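Local coordinates for protein glucanase (PDB 5GY3) that probably hydrolyses internal beta-1,4-glucosidic linkages in cellulose and related beta-glucans, as a family 8 glycoside hydrolase, at residues 85-97 and 152-164. Residues are numbered along the deposited sequence; the frame is centred on the assembly and turned at random.
Sequences ASDGDTLIAWALL and YFIFPAWRAFAER
The carboxylate of Asp87, the predicted nucleophile, lies flat on one face of the Tyr152 ring, the two planes 4° apart and Asp87 CG 3.5 Å above the ring plane, over its centre. A chi1 of 64°, with CG between the backbone N and the carbonyl carbon, swings the carboxylate over the ring; Asp87 CB lies over the same face in a CH-pi contact. The Trp94 indole receives Ala157 CA on one face, 3.6 Å above the plane, while Pro156 CG packs against CH2 at the far end of the ring system. The indole, carried by a CG that points away from the backbone N, sits as a knob among Pro156, Ala157, Ala160 and Phe161. Phe161 returns the insertion, its ring edge directed at the backbone of the other helix: CZ lies 3.6 Å from Thr90 O, and CE1 faces Trp94 N. Between these aromatic groups, Ile154 CD1 reaches Asp87 CB and Leu91 CG, and Thr90 CG2 touches Ala157 CB at 3.6 Å.

No direct hydrogen bond joins the segments; instead, a water donates to Thr90 OG1 and Tyr152 O and accepts from Trp158 NE1, satisfying the buried indole N-H. Thr90 OG1 itself donates to Ser86 O at 2.8 Å.

The helices 86-97 and 155-164 cross at 51° with axes 9.8 Å apart, as neighbours in the (alpha/alpha)6 barrel characteristic of family 8, and Asp87 is in the first turn of its helix. Helix 106-123 packs beside both, against Thr90, Ala93 and Phe161, whereas helices 29-41 and 45-59 meet other sides of helix 86-103 through Leu91, Ile92 and Leu96.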
loop_
_atom_site.group_PDB
_atom_site.type_symbol
_atom_site.label_atom_id
_atom_site.label_comp_id
_atom_site.label_asym_id
_atom_site.label_seq_id
_atom_site.Cartn_x
_atom_site.Cartn_y
_atom_site.Cartn_z
ATOM N N ALA A 85 4.441 0.640 -10.167
ATOM C CA ALA A 85 3.273 0.794 -9.310
ATOM C C ALA A 85 3.718 1.685 -8.160
ATOM O O ALA A 85 4.590 1.299 -7.375
ATOM C CB ALA A 85 2.744 -0.553 -8.810
ATOM N N SER A 86 3.147 2.888 -8.083
ATOM C CA SER A 86 3.718 3.905 -7.209
ATOM C C SER A 86 3.642 3.522 -5.738
ATOM O O SER A 86 4.480 3.979 -4.946
ATOM C CB SER A 86 3.032 5.245 -7.456
ATOM O OG SER A 86 3.187 5.612 -8.811
ATOM N N ASP A 87 2.658 2.708 -5.338
ATOM C CA ASP A 87 2.651 2.288 -3.943
ATOM C C ASP A 87 3.806 1.340 -3.661
ATOM O O ASP A 87 4.404 1.398 -2.585
ATOM C CB ASP A 87 1.300 1.679 -3.533
ATOM C CG ASP A 87 0.945 0.386 -4.266
ATOM O OD1 ASP A 87 1.381 0.162 -5.422
ATOM O OD2 ASP A 87 0.173 -0.410 -3.661
ATOM N N GLY A 88 4.146 0.473 -4.617
ATOM C CA GLY A 88 5.286 -0.411 -4.414
ATOM C C GLY A 88 6.591 0.354 -4.300
ATOM O O GLY A 88 7.389 0.105 -3.393
ATOM N N ASP A 89 6.826 1.299 -5.226
ATOM C CA ASP A 89 8.014 2.152 -5.140
ATOM C C ASP A 89 8.081 2.862 -3.795
ATOM O O ASP A 89 9.158 2.997 -3.202
ATOM C CB ASP A 89 8.022 3.228 -6.231
ATOM C CG ASP A 89 7.835 2.686 -7.644
ATOM O OD1 ASP A 89 8.409 1.634 -7.996
ATOM O OD2 ASP A 89 7.133 3.368 -8.419
ATOM N N THR A 90 6.940 3.373 -3.332
ATOM C CA THR A 90 6.891 4.083 -2.058
ATOM C C THR A 90 7.264 3.167 -0.901
ATOM O O THR A 90 8.038 3.550 -0.012
ATOM C CB THR A 90 5.482 4.652 -1.852
ATOM O OG1 THR A 90 5.201 5.629 -2.861
ATOM C CG2 THR A 90 5.331 5.270 -0.480
ATOM N N LEU A 91 6.690 1.957 -0.880
ATOM C CA LEU A 91 6.943 1.028 0.218
ATOM C C LEU A 91 8.413 0.653 0.288
ATOM O O LEU A 91 8.992 0.565 1.383
ATOM C CB LEU A 91 6.092 -0.228 0.034
ATOM C CG LEU A 91 4.587 -0.003 0.187
ATOM C CD1 LEU A 91 3.824 -1.179 -0.405
ATOM C CD2 LEU A 91 4.242 0.196 1.652
ATOM N N ILE A 92 9.026 0.428 -0.877
ATOM C CA ILE A 92 10.454 0.121 -0.950
ATOM C C ILE A 92 11.276 1.281 -0.402
ATOM O O ILE A 92 12.184 1.088 0.414
ATOM C CB ILE A 92 10.852 -0.225 -2.398
ATOM C CG1 ILE A 92 10.230 -1.567 -2.825
ATOM C CG2 ILE A 92 12.378 -0.240 -2.546
ATOM C CD1 ILE A 92 10.176 -1.804 -4.369
ATOM N N ALA A 93 10.977 2.508 -0.849
ATOM C CA ALA A 93 11.743 3.659 -0.380
ATOM C C ALA A 93 11.546 3.874 1.113
ATOM O O ALA A 93 12.469 4.300 1.818
ATOM C CB ALA A 93 11.346 4.920 -1.154
ATOM N N TRP A 94 10.331 3.628 1.599
ATOM C CA TRP A 94 10.034 3.782 3.019
ATOM C C TRP A 94 10.780 2.741 3.842
ATOM O O TRP A 94 11.372 3.066 4.880
ATOM C CB TRP A 94 8.520 3.659 3.223
ATOM C CG TRP A 94 8.030 3.977 4.587
ATOM C CD1 TRP A 94 8.637 4.764 5.534
ATOM C CD2 TRP A 94 6.804 3.531 5.160
ATOM N NE1 TRP A 94 7.853 4.829 6.663
ATOM C CE2 TRP A 94 6.721 4.083 6.455
ATOM C CE3 TRP A 94 5.759 2.718 4.701
ATOM C CZ2 TRP A 94 5.644 3.832 7.303
ATOM C CZ3 TRP A 94 4.678 2.487 5.542
ATOM C CH2 TRP A 94 4.628 3.050 6.823
ATOM N N ALA A 95 10.779 1.487 3.381
ATOM C CA ALA A 95 11.523 0.444 4.078
ATOM C C ALA A 95 13.013 0.780 4.159
ATOM O O ALA A 95 13.653 0.547 5.196
ATOM C CB ALA A 95 11.304 -0.899 3.381
ATOM N N LEU A 96 13.577 1.327 3.076
ATOM C CA LEU A 96 14.991 1.711 3.074
ATOM C C LEU A 96 15.270 2.815 4.082
ATOM O O LEU A 96 16.282 2.774 4.793
ATOM C CB LEU A 96 15.413 2.155 1.672
ATOM C CG LEU A 96 15.608 0.973 0.717
ATOM C CD1 LEU A 96 15.532 1.397 -0.753
ATOM C CD2 LEU A 96 16.941 0.268 1.027
ATOM N N LEU A 97 14.393 3.818 4.153
ATOM C CA LEU A 97 14.547 4.857 5.166
ATOM C C LEU A 97 14.545 4.254 6.568
ATOM O O LEU A 97 15.391 4.586 7.412
ATOM C CB LEU A 97 13.431 5.885 4.997
ATOM C CG LEU A 97 13.704 7.314 5.421
ATOM C CD1 LEU A 97 14.980 7.776 4.718
ATOM C CD2 LEU A 97 12.516 8.170 5.008
ATOM N N TYR A 152 -2.983 3.966 -2.743
ATOM C CA TYR A 152 -1.581 4.317 -2.960
ATOM C C TYR A 152 -1.188 5.618 -2.260
ATOM O O TYR A 152 -0.025 6.038 -2.359
ATOM C CB TYR A 152 -1.259 4.455 -4.460
ATOM C CG TYR A 152 -1.387 3.213 -5.328
ATOM C CD1 TYR A 152 -2.117 2.105 -4.918
ATOM C CD2 TYR A 152 -0.772 3.166 -6.574
ATOM C CE1 TYR A 152 -2.237 0.974 -5.724
ATOM C CE2 TYR A 152 -0.890 2.043 -7.397
ATOM C CZ TYR A 152 -1.623 0.955 -6.962
ATOM O OH TYR A 152 -1.750 -0.161 -7.747
ATOM N N PHE A 153 -2.118 6.273 -1.560
ATOM C CA PHE A 153 -1.781 7.451 -0.746
ATOM C C PHE A 153 -1.248 6.956 0.600
ATOM O O PHE A 153 -1.957 6.916 1.608
ATOM C CB PHE A 153 -2.986 8.361 -0.508
ATOM C CG PHE A 153 -3.677 8.889 -1.751
ATOM C CD1 PHE A 153 -3.176 8.689 -3.029
ATOM C CD2 PHE A 153 -4.859 9.609 -1.606
ATOM C CE1 PHE A 153 -3.861 9.188 -4.150
ATOM C CE2 PHE A 153 -5.541 10.116 -2.715
ATOM C CZ PHE A 153 -5.038 9.899 -3.983
ATOM N N ILE A 154 0.027 6.580 0.626
ATOM C CA ILE A 154 0.593 5.890 1.809
ATOM C C ILE A 154 1.043 6.979 2.778
ATOM O O ILE A 154 2.224 7.322 2.895
ATOM C CB ILE A 154 1.699 4.910 1.429
ATOM C CG1 ILE A 154 1.165 3.955 0.351
ATOM C CG2 ILE A 154 2.122 4.111 2.673
ATOM C CD1 ILE A 154 2.148 2.884 -0.093
ATOM N N PHE A 155 0.073 7.506 3.523
ATOM C CA PHE A 155 0.316 8.650 4.400
ATOM C C PHE A 155 1.480 8.466 5.372
ATOM O O PHE A 155 2.270 9.411 5.517
ATOM C CB PHE A 155 -0.976 8.986 5.163
ATOM C CG PHE A 155 -2.140 9.268 4.262
ATOM C CD1 PHE A 155 -2.161 10.413 3.477
ATOM C CD2 PHE A 155 -3.201 8.380 4.190
ATOM C CE1 PHE A 155 -3.242 10.679 2.631
ATOM C CE2 PHE A 155 -4.281 8.636 3.341
ATOM C CZ PHE A 155 -4.298 9.791 2.574
ATOM N N PRO A 156 1.664 7.324 6.049
ATOM C CA PRO A 156 2.795 7.249 6.990
ATOM C C PRO A 156 4.151 7.258 6.296
ATOM O O PRO A 156 5.132 7.769 6.864
ATOM C CB PRO A 156 2.538 5.935 7.745
ATOM C CG PRO A 156 1.731 5.104 6.778
ATOM C CD PRO A 156 0.833 6.103 6.096
ATOM N N ALA A 157 4.235 6.707 5.084
ATOM C CA ALA A 157 5.462 6.807 4.309
ATOM C C ALA A 157 5.743 8.249 3.914
ATOM O O ALA A 157 6.881 8.718 4.019
ATOM C CB ALA A 157 5.372 5.923 3.074
ATOM N N TRP A 158 4.717 8.966 3.439
ATOM C CA TRP A 158 4.918 10.348 3.014
ATOM C C TRP A 158 5.406 11.217 4.170
ATOM O O TRP A 158 6.249 12.102 3.980
ATOM C CB TRP A 158 3.624 10.913 2.439
ATOM C CG TRP A 158 3.174 10.229 1.183
ATOM C CD1 TRP A 158 3.809 9.218 0.518
ATOM C CD2 TRP A 158 1.981 10.511 0.443
ATOM N NE1 TRP A 158 3.090 8.862 -0.598
ATOM C CE2 TRP A 158 1.959 9.637 -0.662
ATOM C CE3 TRP A 158 0.931 11.428 0.608
ATOM C CZ2 TRP A 158 0.931 9.653 -1.609
ATOM C CZ3 TRP A 158 -0.097 11.440 -0.326
ATOM C CH2 TRP A 158 -0.089 10.560 -1.421
ATOM N N ARG A 159 4.877 10.985 5.374
ATOM C CA ARG A 159 5.334 11.755 6.527
ATOM C C ARG A 159 6.802 11.455 6.814
ATOM O O ARG A 159 7.590 12.371 7.073
ATOM C CB ARG A 159 4.453 11.453 7.750
ATOM C CG ARG A 159 4.851 12.196 9.024
ATOM C CD ARG A 159 4.769 11.308 10.248
ATOM N NE ARG A 159 5.049 9.890 9.895
ATOM C CZ ARG A 159 6.184 9.259 10.151
ATOM N NH1 ARG A 159 7.144 9.913 10.769
ATOM N NH2 ARG A 159 6.321 7.998 9.804
ATOM N N ALA A 160 7.194 10.179 6.729
ATOM C CA ALA A 160 8.594 9.815 6.918
ATOM C C ALA A 160 9.481 10.463 5.865
ATOM O O ALA A 160 10.568 10.963 6.186
ATOM C CB ALA A 160 8.759 8.293 6.876
ATOM N N PHE A 161 9.043 10.455 4.602
ATOM C CA PHE A 161 9.823 11.114 3.553
ATOM C C PHE A 161 10.056 12.582 3.895
ATOM O O PHE A 161 11.179 13.095 3.782
ATOM C CB PHE A 161 9.107 11.018 2.204
ATOM C CG PHE A 161 8.899 9.611 1.687
ATOM C CD1 PHE A 161 9.635 8.544 2.173
ATOM C CD2 PHE A 161 7.955 9.378 0.691
ATOM C CE1 PHE A 161 9.442 7.246 1.675
ATOM C CE2 PHE A 161 7.756 8.097 0.181
ATOM C CZ PHE A 161 8.497 7.023 0.687
ATOM N N ALA A 162 8.989 13.277 4.297
ATOM C CA ALA A 162 9.090 14.709 4.570
ATOM C C ALA A 162 10.094 15.017 5.674
ATOM O O ALA A 162 10.750 16.063 5.639
ATOM C CB ALA A 162 7.721 15.269 4.945
ATOM N N GLU A 163 10.216 14.137 6.667
ATOM C CA GLU A 163 11.183 14.363 7.738
ATOM C C GLU A 163 12.624 14.274 7.253
ATOM O O GLU A 163 13.526 14.757 7.952
ATOM C CB GLU A 163 10.978 13.360 8.853
ATOM C CG GLU A 163 9.580 13.345 9.421
ATOM C CD GLU A 163 9.448 12.342 10.551
ATOM O OE1 GLU A 163 9.511 11.116 10.289
ATOM O OE2 GLU A 163 9.296 12.773 11.711
ATOM N N ARG A 164 12.855 13.635 6.107
ATOM C CA ARG A 164 14.158 13.329 5.532
ATOM C C ARG A 164 14.536 14.288 4.408
ATOM O O ARG A 164 15.671 14.778 4.367
ATOM C CB ARG A 164 14.139 11.876 5.012
ATOM C CG ARG A 164 15.265 11.463 4.046
ATOM C CD ARG A 164 16.537 11.106 4.790
ATOM N NE ARG A 164 17.665 10.904 3.889
ATOM C CZ ARG A 164 18.924 10.813 4.296
ATOM N NH1 ARG A 164 19.208 10.912 5.586
ATOM N NH2 ARG A 164 19.903 10.632 3.411
HETATM O O HOH W 1 2.555 6.414 -1.930
HETATM O O HOH W 2 8.775 5.709 9.374
#